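Local atomic coordinates of glycoside Hydrolase (Bacteroides uniformis, PDB entry 5T99), a protein that probably hydrolyses galactosidic linkages as a family 2 glycoside hydrolase in agarose breakdown, and binds the inhibitor galacto-isofagomine. Residues S392-H406 and Y433-R445. Residues are numbered along the deposited sequence; the frame is centred on the assembly and turned at random.
With EDO (1,2-ethanediol), chain J; EDO (1,2-ethanediol), chain L; EDO (1,2-ethanediol), chain K.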
ATOM      1  N   SER A 392      20.818   4.779  -9.445  1.00 20.88           N
ATOM      2  CA  SER A 392      20.431   3.501  -8.807  1.00 21.14           C
ATOM      3  C   SER A 392      20.980   3.331  -7.399  1.00 20.58           C
ATOM      4  O   SER A 392      20.233   2.947  -6.499  1.00 19.39           O
ATOM      5  CB  SER A 392      20.836   2.286  -9.653  1.00 21.23           C
ATOM      6  OG  SER A 392      22.226   2.269  -9.910  1.00 21.27           O
ATOM      7  N   LYS A 393      22.268   3.616  -7.215  1.00 20.93           N
ATOM      8  CA  LYS A 393      22.870   3.541  -5.881  1.00 22.08           C
ATOM      9  C   LYS A 393      22.229   4.543  -4.929  1.00 21.54           C
ATOM     10  O   LYS A 393      21.903   4.189  -3.796  1.00 19.93           O
ATOM     11  CB  LYS A 393      24.402   3.726  -5.888  1.00 22.75           C
ATOM     12  CG  LYS A 393      25.013   3.626  -4.488  1.00 23.65           C
ATOM     13  CD  LYS A 393      26.516   3.844  -4.431  1.00 24.57           C
ATOM     14  CE  LYS A 393      27.286   2.637  -4.903  1.00 26.81           C
ATOM     15  NZ  LYS A 393      28.645   2.597  -4.302  1.00 28.65           N
ATOM     16  N   LYS A 394      22.074   5.783  -5.388  1.00 22.29           N
ATOM     17  CA  LYS A 394      21.482   6.829  -4.556  1.00 23.91           C
ATOM     18  C   LYS A 394      20.039   6.495  -4.142  1.00 21.57           C
ATOM     19  O   LYS A 394      19.667   6.703  -2.978  1.00 20.14           O
ATOM     20  CB  LYS A 394      21.512   8.201  -5.244  1.00 27.32           C
ATOM     21  CG  LYS A 394      22.885   8.847  -5.348  1.00 31.38           C
ATOM     22  CD  LYS A 394      22.796  10.378  -5.281  1.00 35.47           C
ATOM     23  CE  LYS A 394      22.722  10.864  -3.824  1.00 38.86           C
ATOM     24  NZ  LYS A 394      22.176  12.249  -3.672  1.00 40.32           N
ATOM     25  N   ASP A 395      19.245   5.986  -5.083  1.00 19.38           N
ATOM     26  CA  ASP A 395      17.850   5.655  -4.789  1.00 18.78           C
ATOM     27  C   ASP A 395      17.687   4.431  -3.886  1.00 17.51           C
ATOM     28  O   ASP A 395      16.852   4.445  -2.981  1.00 16.79           O
ATOM     29  CB  ASP A 395      17.013   5.513  -6.073  1.00 18.66           C
ATOM     30  CG  ASP A 395      16.646   6.856  -6.679  1.00 18.84           C
ATOM     31  OD1 ASP A 395      16.345   7.792  -5.893  1.00 18.58           O
ATOM     32  OD2 ASP A 395      16.665   6.978  -7.936  1.00 18.48           O
ATOM     33  N   LEU A 396      18.469   3.387  -4.123  1.00 16.28           N
ATOM     34  CA  LEU A 396      18.380   2.210  -3.277  1.00 16.17           C
ATOM     35  C   LEU A 396      18.920   2.524  -1.877  1.00 16.20           C
ATOM     36  O   LEU A 396      18.349   2.078  -0.870  1.00 16.01           O
ATOM     37  CB  LEU A 396      19.118   1.028  -3.884  1.00 15.86           C
ATOM     38  CG  LEU A 396      19.101  -0.257  -3.059  1.00 15.54           C
ATOM     39  CD1 LEU A 396      17.680  -0.740  -2.822  1.00 15.83           C
ATOM     40  CD2 LEU A 396      19.904  -1.320  -3.768  1.00 15.61           C
ATOM     41  N   THR A 397      20.011   3.286  -1.820  1.00 15.95           N
ATOM     42  CA  THR A 397      20.525   3.768  -0.557  1.00 16.05           C
ATOM     43  C   THR A 397      19.460   4.594   0.170  1.00 16.24           C
ATOM     44  O   THR A 397      19.209   4.368   1.351  1.00 15.67           O
ATOM     45  CB  THR A 397      21.834   4.564  -0.726  1.00 16.09           C
ATOM     46  OG1 THR A 397      22.856   3.684  -1.207  1.00 16.20           O
ATOM     47  CG2 THR A 397      22.296   5.205   0.618  1.00 15.86           C
ATOM     48  N   SER A 398      18.816   5.510  -0.546  1.00 16.60           N
ATOM     49  CA  SER A 398      17.758   6.353   0.043  1.00 16.99           C
ATOM     50  C   SER A 398      16.582   5.536   0.588  1.00 16.83           C
ATOM     51  O   SER A 398      16.056   5.849   1.655  1.00 17.37           O
ATOM     52  CB  SER A 398      17.247   7.378  -0.972  1.00 17.50           C
ATOM     53  OG  SER A 398      16.237   8.171  -0.389  1.00 18.67           O
ATOM     54  N   LEU A 399      16.187   4.491  -0.135  1.00 16.18           N
ATOM     55  CA  LEU A 399      15.128   3.594   0.314  1.00 16.11           C
ATOM     56  C   LEU A 399      15.491   2.888   1.637  1.00 16.19           C
ATOM     57  O   LEU A 399      14.703   2.853   2.578  1.00 15.71           O
ATOM     58  CB  LEU A 399      14.839   2.548  -0.768  1.00 16.14           C
ATOM     59  CG  LEU A 399      13.921   1.382  -0.385  1.00 16.25           C
ATOM     60  CD1 LEU A 399      12.529   1.918  -0.067  1.00 16.54           C
ATOM     61  CD2 LEU A 399      13.891   0.326  -1.481  1.00 16.34           C
ATOM     62  N   ILE A 400      16.675   2.297   1.686  1.00 16.36           N
ATOM     63  CA  ILE A 400      17.080   1.517   2.853  1.00 16.38           C
ATOM     64  C   ILE A 400      17.291   2.428   4.072  1.00 16.74           C
ATOM     65  O   ILE A 400      16.879   2.080   5.174  1.00 15.84           O
ATOM     66  CB  ILE A 400      18.309   0.650   2.532  1.00 16.31           C
ATOM     67  CG1 ILE A 400      17.901  -0.439   1.532  1.00 16.13           C
ATOM     68  CG2 ILE A 400      18.892   0.021   3.795  1.00 16.81           C
ATOM     69  CD1 ILE A 400      19.061  -1.156   0.888  1.00 16.23           C
ATOM     70  N   MET A 401      17.880   3.601   3.854  1.00 17.37           N
ATOM     71  CA  MET A 401      18.068   4.584   4.922  1.00 18.61           C
ATOM     72  C   MET A 401      16.721   5.066   5.493  1.00 18.08           C
ATOM     73  O   MET A 401      16.575   5.223   6.712  1.00 18.36           O
ATOM     74  CB  MET A 401      18.869   5.789   4.414  1.00 20.49           C
ATOM     75  CG  MET A 401      20.301   5.491   3.999  1.00 22.09           C
ATOM     76  SD  MET A 401      21.355   5.130   5.394  1.00 26.80           S
ATOM     77  CE  MET A 401      21.702   6.815   5.916  1.00 25.79           C
ATOM     78  N   ARG A 402      15.747   5.268   4.607  1.00 16.69           N
ATOM     79  CA  ARG A 402      14.398   5.685   4.991  1.00 15.86           C
ATOM     80  C   ARG A 402      13.661   4.604   5.775  1.00 15.24           C
ATOM     81  O   ARG A 402      13.013   4.917   6.779  1.00 14.50           O
ATOM     82  CB  ARG A 402      13.576   6.039   3.733  1.00 15.97           C
ATOM     83  CG  ARG A 402      12.255   6.764   3.970  1.00 15.96           C
ATOM     84  CD  ARG A 402      11.397   6.869   2.705  1.00 15.79           C
ATOM     85  NE  ARG A 402      10.806   5.583   2.354  1.00 15.78           N
ATOM     86  CZ  ARG A 402       9.787   5.390   1.512  1.00 15.96           C
ATOM     87  NH1 ARG A 402       9.190   6.408   0.873  1.00 16.29           N
ATOM     88  NH2 ARG A 402       9.347   4.150   1.313  1.00 15.51           N
ATOM     89  N   ASP A 403      13.754   3.351   5.321  1.00 14.37           N
ATOM     90  CA  ASP A 403      12.866   2.289   5.819  1.00 14.17           C
ATOM     91  C   ASP A 403      13.478   1.233   6.754  1.00 13.88           C
ATOM     92  O   ASP A 403      12.749   0.378   7.242  1.00 13.70           O
ATOM     93  CB  ASP A 403      12.192   1.565   4.640  1.00 14.33           C
ATOM     94  CG  ASP A 403      11.295   2.471   3.831  1.00 14.20           C
ATOM     95  OD1 ASP A 403      11.067   3.625   4.267  1.00 13.97           O
ATOM     96  OD2 ASP A 403      10.823   2.027   2.752  1.00 13.65           O
ATOM     97  N   ARG A 404      14.779   1.299   7.030  1.00 13.73           N
ATOM     98  CA  ARG A 404      15.445   0.233   7.791  1.00 13.78           C
ATOM     99  C   ARG A 404      15.133   0.193   9.296  1.00 13.67           C
ATOM    100  O   ARG A 404      15.707  -0.629  10.005  1.00 13.35           O
ATOM    101  CB  ARG A 404      16.959   0.272   7.586  1.00 13.81           C
ATOM    102  CG  ARG A 404      17.656   1.519   8.122  1.00 13.70           C
ATOM    103  CD  ARG A 404      19.094   1.505   7.671  1.00 13.56           C
ATOM    104  NE  ARG A 404      19.850   2.658   8.119  1.00 13.67           N
ATOM    105  CZ  ARG A 404      21.178   2.765   8.040  1.00 14.22           C
ATOM    106  NH1 ARG A 404      21.920   1.778   7.529  1.00 14.19           N
ATOM    107  NH2 ARG A 404      21.782   3.873   8.480  1.00 14.48           N
ATOM    108  N   ASN A 405      14.271   1.086   9.775  1.00 13.65           N
ATOM    109  CA  ASN A 405      13.735   1.006  11.132  1.00 13.82           C
ATOM    110  C   ASN A 405      12.326   0.438  11.239  1.00 13.76           C
ATOM    111  O   ASN A 405      11.895   0.123  12.350  1.00 14.52           O
ATOM    112  CB  ASN A 405      13.781   2.379  11.787  1.00 13.70           C
ATOM    113  CG  ASN A 405      15.178   2.935  11.819  1.00 14.08           C
ATOM    114  OD1 ASN A 405      16.110   2.226  12.206  1.00 14.74           O
ATOM    115  ND2 ASN A 405      15.351   4.194  11.402  1.00 14.02           N
ATOM    116  N   HIS A 406      11.602   0.308  10.129  1.00 13.17           N
ATOM    117  CA  HIS A 406      10.249  -0.268  10.174  1.00 12.87           C
ATOM    118  C   HIS A 406      10.311  -1.751  10.528  1.00 12.85           C
ATOM    119  O   HIS A 406      10.939  -2.519   9.807  1.00 13.55           O
ATOM    120  CB  HIS A 406       9.556  -0.143   8.817  1.00 12.68           C
ATOM    121  CG  HIS A 406       9.152   1.249   8.451  1.00 12.69           C
ATOM    122  ND1 HIS A 406       8.137   1.926   9.090  1.00 12.72           N
ATOM    123  CD2 HIS A 406       9.593   2.074   7.470  1.00 12.85           C
ATOM    124  CE1 HIS A 406       7.987   3.116   8.531  1.00 12.87           C
ATOM    125  NE2 HIS A 406       8.868   3.236   7.557  1.00 12.74           N
ATOM    126  N   TYR A 433      25.333  -6.205  -7.832  1.00 16.23           N
ATOM    127  CA  TYR A 433      25.549  -4.797  -7.525  1.00 16.49           C
ATOM    128  C   TYR A 433      24.506  -4.254  -6.544  1.00 16.39           C
ATOM    129  O   TYR A 433      24.860  -3.624  -5.538  1.00 16.74           O
ATOM    130  CB  TYR A 433      25.581  -3.999  -8.847  1.00 16.88           C
ATOM    131  CG  TYR A 433      25.413  -2.509  -8.738  1.00 17.40           C
ATOM    132  CD1 TYR A 433      26.395  -1.711  -8.156  1.00 18.40           C
ATOM    133  CD2 TYR A 433      24.280  -1.886  -9.235  1.00 18.18           C
ATOM    134  CE1 TYR A 433      26.242  -0.326  -8.069  1.00 18.63           C
ATOM    135  CE2 TYR A 433      24.117  -0.510  -9.151  1.00 18.65           C
ATOM    136  CZ  TYR A 433      25.095   0.263  -8.567  1.00 18.81           C
ATOM    137  OH  TYR A 433      24.917   1.630  -8.507  1.00 20.11           O
ATOM    138  N   LEU A 434      23.234  -4.517  -6.835  1.00 15.49           N
ATOM    139  CA  LEU A 434      22.131  -4.074  -5.978  1.00 15.51           C
ATOM    140  C   LEU A 434      22.061  -4.865  -4.680  1.00 14.89           C
ATOM    141  O   LEU A 434      21.800  -4.297  -3.634  1.00 14.74           O
ATOM    142  CB  LEU A 434      20.787  -4.174  -6.711  1.00 15.55           C
ATOM    143  CG  LEU A 434      20.670  -3.271  -7.938  1.00 16.02           C
ATOM    144  CD1 LEU A 434      19.447  -3.652  -8.763  1.00 16.15           C
ATOM    145  CD2 LEU A 434      20.643  -1.793  -7.546  1.00 15.98           C
ATOM    146  N   ALA A 435      22.282  -6.171  -4.755  1.00 14.52           N
ATOM    147  CA  ALA A 435      22.300  -6.995  -3.559  1.00 14.50           C
ATOM    148  C   ALA A 435      23.434  -6.614  -2.605  1.00 14.49           C
ATOM    149  O   ALA A 435      23.247  -6.685  -1.394  1.00 14.57           O
ATOM    150  CB  ALA A 435      22.386  -8.464  -3.921  1.00 14.50           C
ATOM    151  N   ASP A 436      24.602  -6.230  -3.137  1.00 14.33           N
ATOM    152  CA  ASP A 436      25.732  -5.829  -2.280  1.00 14.22           C
ATOM    153  C   ASP A 436      25.425  -4.568  -1.482  1.00 14.04           C
ATOM    154  O   ASP A 436      25.761  -4.498  -0.310  1.00 13.79           O
ATOM    155  CB  ASP A 436      27.026  -5.638  -3.077  1.00 14.19           C
ATOM    156  CG  ASP A 436      27.595  -6.943  -3.612  1.00 14.38           C
ATOM    157  OD1 ASP A 436      27.183  -8.036  -3.152  1.00 14.34           O
ATOM    158  OD2 ASP A 436      28.461  -6.866  -4.522  1.00 14.43           O
ATOM    159  N   ILE A 437      24.764  -3.599  -2.120  1.00 14.26           N
ATOM    160  CA  ILE A 437      24.278  -2.381  -1.449  1.00 14.16           C
ATOM    161  C   ILE A 437      23.288  -2.703  -0.326  1.00 14.25           C
ATOM    162  O   ILE A 437      23.372  -2.100   0.740  1.00 14.41           O
ATOM    163  CB  ILE A 437      23.651  -1.401  -2.454  1.00 13.91           C
ATOM    164  CG1 ILE A 437      24.735  -0.811  -3.358  1.00 13.79           C
ATOM    165  CG2 ILE A 437      22.906  -0.270  -1.755  1.00 14.02           C
ATOM    166  CD1 ILE A 437      24.189  -0.381  -4.706  1.00 14.16           C
ATOM    167  N   CYS A 438      22.371  -3.643  -0.558  1.00 14.33           N
ATOM    168  CA  CYS A 438      21.480  -4.122   0.514  1.00 14.67           C
ATOM    169  C   CYS A 438      22.273  -4.661   1.712  1.00 14.95           C
ATOM    170  O   CYS A 438      21.991  -4.303   2.862  1.00 14.00           O
ATOM    171  CB  CYS A 438      20.507  -5.193   0.016  1.00 14.42           C
ATOM    172  SG  CYS A 438      19.311  -4.612  -1.202  1.00 14.71           S
ATOM    173  N   ARG A 439      23.266  -5.500   1.419  1.00 15.54           N
ATOM    174  CA  ARG A 439      24.096  -6.126   2.443  1.00 16.67           C
ATOM    175  C   ARG A 439      24.976  -5.124   3.183  1.00 17.63           C
ATOM    176  O   ARG A 439      25.185  -5.267   4.378  1.00 16.80           O
ATOM    177  CB  ARG A 439      24.964  -7.251   1.851  1.00 16.81           C
ATOM    178  CG  ARG A 439      25.503  -8.194   2.925  1.00 17.39           C
ATOM    179  CD  ARG A 439      26.338  -9.357   2.395  1.00 17.96           C
ATOM    180  NE  ARG A 439      25.747 -10.025   1.228  1.00 18.19           N
ATOM    181  CZ  ARG A 439      26.068  -9.792  -0.047  1.00 18.37           C
ATOM    182  NH1 ARG A 439      26.994  -8.895  -0.394  1.00 18.67           N
ATOM    183  NH2 ARG A 439      25.445 -10.457  -1.001  1.00 18.78           N
ATOM    184  N   GLU A 440      25.488  -4.126   2.464  1.00 20.07           N
ATOM    185  CA  GLU A 440      26.337  -3.086   3.056  1.00 22.05           C
ATOM    186  C   GLU A 440      25.508  -2.221   3.996  1.00 20.33           C
ATOM    187  O   GLU A 440      25.950  -1.960   5.108  1.00 20.28           O
ATOM    188  CB  GLU A 440      27.090  -2.282   1.960  1.00 26.18           C
ATOM    189  CG  GLU A 440      27.313  -0.764   2.139  1.00 31.84           C
ATOM    190  CD  GLU A 440      27.658  -0.050   0.797  1.00 38.44           C
ATOM    191  OE1 GLU A 440      28.489  -0.598   0.019  1.00 43.05           O
ATOM    192  OE2 GLU A 440      27.088   1.044   0.496  1.00 40.83           O
ATOM    193  N   LEU A 441      24.303  -1.823   3.578  1.00 18.29           N
ATOM    194  CA  LEU A 441      23.505  -0.838   4.329  1.00 17.59           C
ATOM    195  C   LEU A 441      22.616  -1.417   5.423  1.00 16.82           C
ATOM    196  O   LEU A 441      22.447  -0.796   6.456  1.00 16.92           O
ATOM    197  CB  LEU A 441      22.645  -0.001   3.383  1.00 17.55           C
ATOM    198  CG  LEU A 441      23.439   0.916   2.454  1.00 17.82           C
ATOM    199  CD1 LEU A 441      22.513   1.510   1.411  1.00 18.17           C
ATOM    200  CD2 LEU A 441      24.186   2.017   3.207  1.00 17.68           C
ATOM    201  N   ASP A 442      22.033  -2.586   5.188  1.00 16.12           N
ATOM    202  CA  ASP A 442      21.189  -3.245   6.186  1.00 15.96           C
ATOM    203  C   ASP A 442      21.297  -4.778   6.068  1.00 15.71           C
ATOM    204  O   ASP A 442      20.465  -5.424   5.400  1.00 15.42           O
ATOM    205  CB  ASP A 442      19.726  -2.778   6.074  1.00 15.96           C
ATOM    206  CG  ASP A 442      18.834  -3.398   7.133  1.00 16.17           C
ATOM    207  OD1 ASP A 442      19.306  -3.525   8.291  1.00 16.15           O
ATOM    208  OD2 ASP A 442      17.669  -3.772   6.816  1.00 16.23           O
ATOM    209  N   PRO A 443      22.317  -5.368   6.730  1.00 15.17           N
ATOM    210  CA  PRO A 443      22.415  -6.834   6.766  1.00 14.89           C
ATOM    211  C   PRO A 443      21.384  -7.530   7.660  1.00 14.75           C
ATOM    212  O   PRO A 443      21.376  -8.752   7.685  1.00 14.40           O
ATOM    213  CB  PRO A 443      23.828  -7.080   7.292  1.00 14.74           C
ATOM    214  CG  PRO A 443      24.127  -5.876   8.109  1.00 15.06           C
ATOM    215  CD  PRO A 443      23.449  -4.727   7.423  1.00 15.01           C
ATOM    216  N   THR A 444      20.522  -6.779   8.359  1.00 14.58           N
ATOM    217  CA  THR A 444      19.491  -7.375   9.239  1.00 14.50           C
ATOM    218  C   THR A 444      18.238  -7.861   8.502  1.00 14.71           C
ATOM    219  O   THR A 444      17.301  -8.367   9.142  1.00 14.73           O
ATOM    220  CB  THR A 444      19.023  -6.398  10.348  1.00 13.96           C
ATOM    221  OG1 THR A 444      18.160  -5.404   9.791  1.00 13.70           O
ATOM    222  CG2 THR A 444      20.213  -5.737  11.035  1.00 13.87           C
ATOM    223  N   ARG A 445      18.210  -7.675   7.181  1.00 14.69           N
ATOM    224  CA  ARG A 445      17.089  -8.076   6.341  1.00 14.31           C
ATOM    225  C   ARG A 445      17.627  -8.613   5.026  1.00 14.02           C
ATOM    226  O   ARG A 445      18.532  -8.013   4.449  1.00 14.15           O
ATOM    227  CB  ARG A 445      16.200  -6.874   6.046  1.00 14.38           C
ATOM    228  CG  ARG A 445      15.439  -6.323   7.245  1.00 14.40           C
ATOM    229  CD  ARG A 445      14.571  -5.150   6.816  1.00 14.35           C
ATOM    230  NE  ARG A 445      13.900  -4.482   7.930  1.00 14.13           N
ATOM    231  CZ  ARG A 445      14.453  -3.600   8.763  1.00 14.21           C
ATOM    232  NH1 ARG A 445      15.727  -3.241   8.658  1.00 13.94           N
ATOM    233  NH2 ARG A 445      13.706  -3.073   9.734  1.00 14.56           N
TER
HETATM  234  C1  EDO J 908      14.236  -2.945  13.174  1.00 24.28           C
HETATM  235  O1  EDO J 908      15.232  -2.162  12.468  1.00 24.12           O
HETATM  236  C2  EDO J 908      13.664  -2.218  14.397  1.00 23.70           C
HETATM  237  O2  EDO J 908      12.251  -1.945  14.275  1.00 22.22           O
HETATM  238  C1  EDO L 910      26.471  -2.918   8.976  1.00 44.11           C
HETATM  239  O1  EDO L 910      26.856  -2.549   7.649  1.00 43.92           O
HETATM  240  C2  EDO L 910      25.418  -1.955   9.514  1.00 44.27           C
HETATM  241  O2  EDO L 910      25.770  -0.608   9.203  1.00 42.57           O
HETATM  242  C1  EDO K 909      25.943   2.994   8.796  1.00 38.88           C
HETATM  243  O1  EDO K 909      27.202   2.666   9.402  1.00 36.72           O
HETATM  244  C2  EDO K 909      25.530   1.988   7.730  1.00 39.10           C
HETATM  245  O2  EDO K 909      25.052   2.659   6.556  1.00 38.93           O
HETATM  246  O   HOH W   1      25.380   3.637  -0.355  1.00 22.25           O
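R445 reaches from the turn after helix 427-441 to the turn that ends helix 388-403 and bonds to the backbone carbonyls of R404 and H406. From CB the side chain, which packs on W412 of strand 409-416, leaves with CG anti to the carbonyl carbon (chi1 -68°) and runs extended through CD to NE, carrying the guanidinium to these carbonyls; NE itself bonds to V409 O. Beyond CZ, NH1 donates to R404 O at 2.9 Å, from above the carbonyl plane, and NH2 to H406 O at 2.8 Å and, weakly, to R404 O as well. NH1 also forms a salt bridge with D442 OD2 (2.7 Å), an oxygen that W412 NE1 binds too, so the guanidinium is fixed from several directions. A leucine in its place would probably leave the R404 and H406 carbonyls without these donors and D442 without its nearby positive charge. R404 answers in the reverse direction, its NH1 bonding weakly to L441 O (2.8 Å) while M401 SD lies over one guanidinium face, offset toward its rim. Between the helices, I400 sets CG2 against L441 CB (3.8 Å) and CD1 against C438 SG, and L396 CD2 touches both L434 CD2 and I437 CG2. L441 CD1 meets T397 OG1 at 3.4 Å. The helical segments 392-403 and 433-441 cross at -34°; their helices are neighbours on the outside of the TIM barrel, joined in sequence through strand 409-416, on whose W412 and I414 C438 packs.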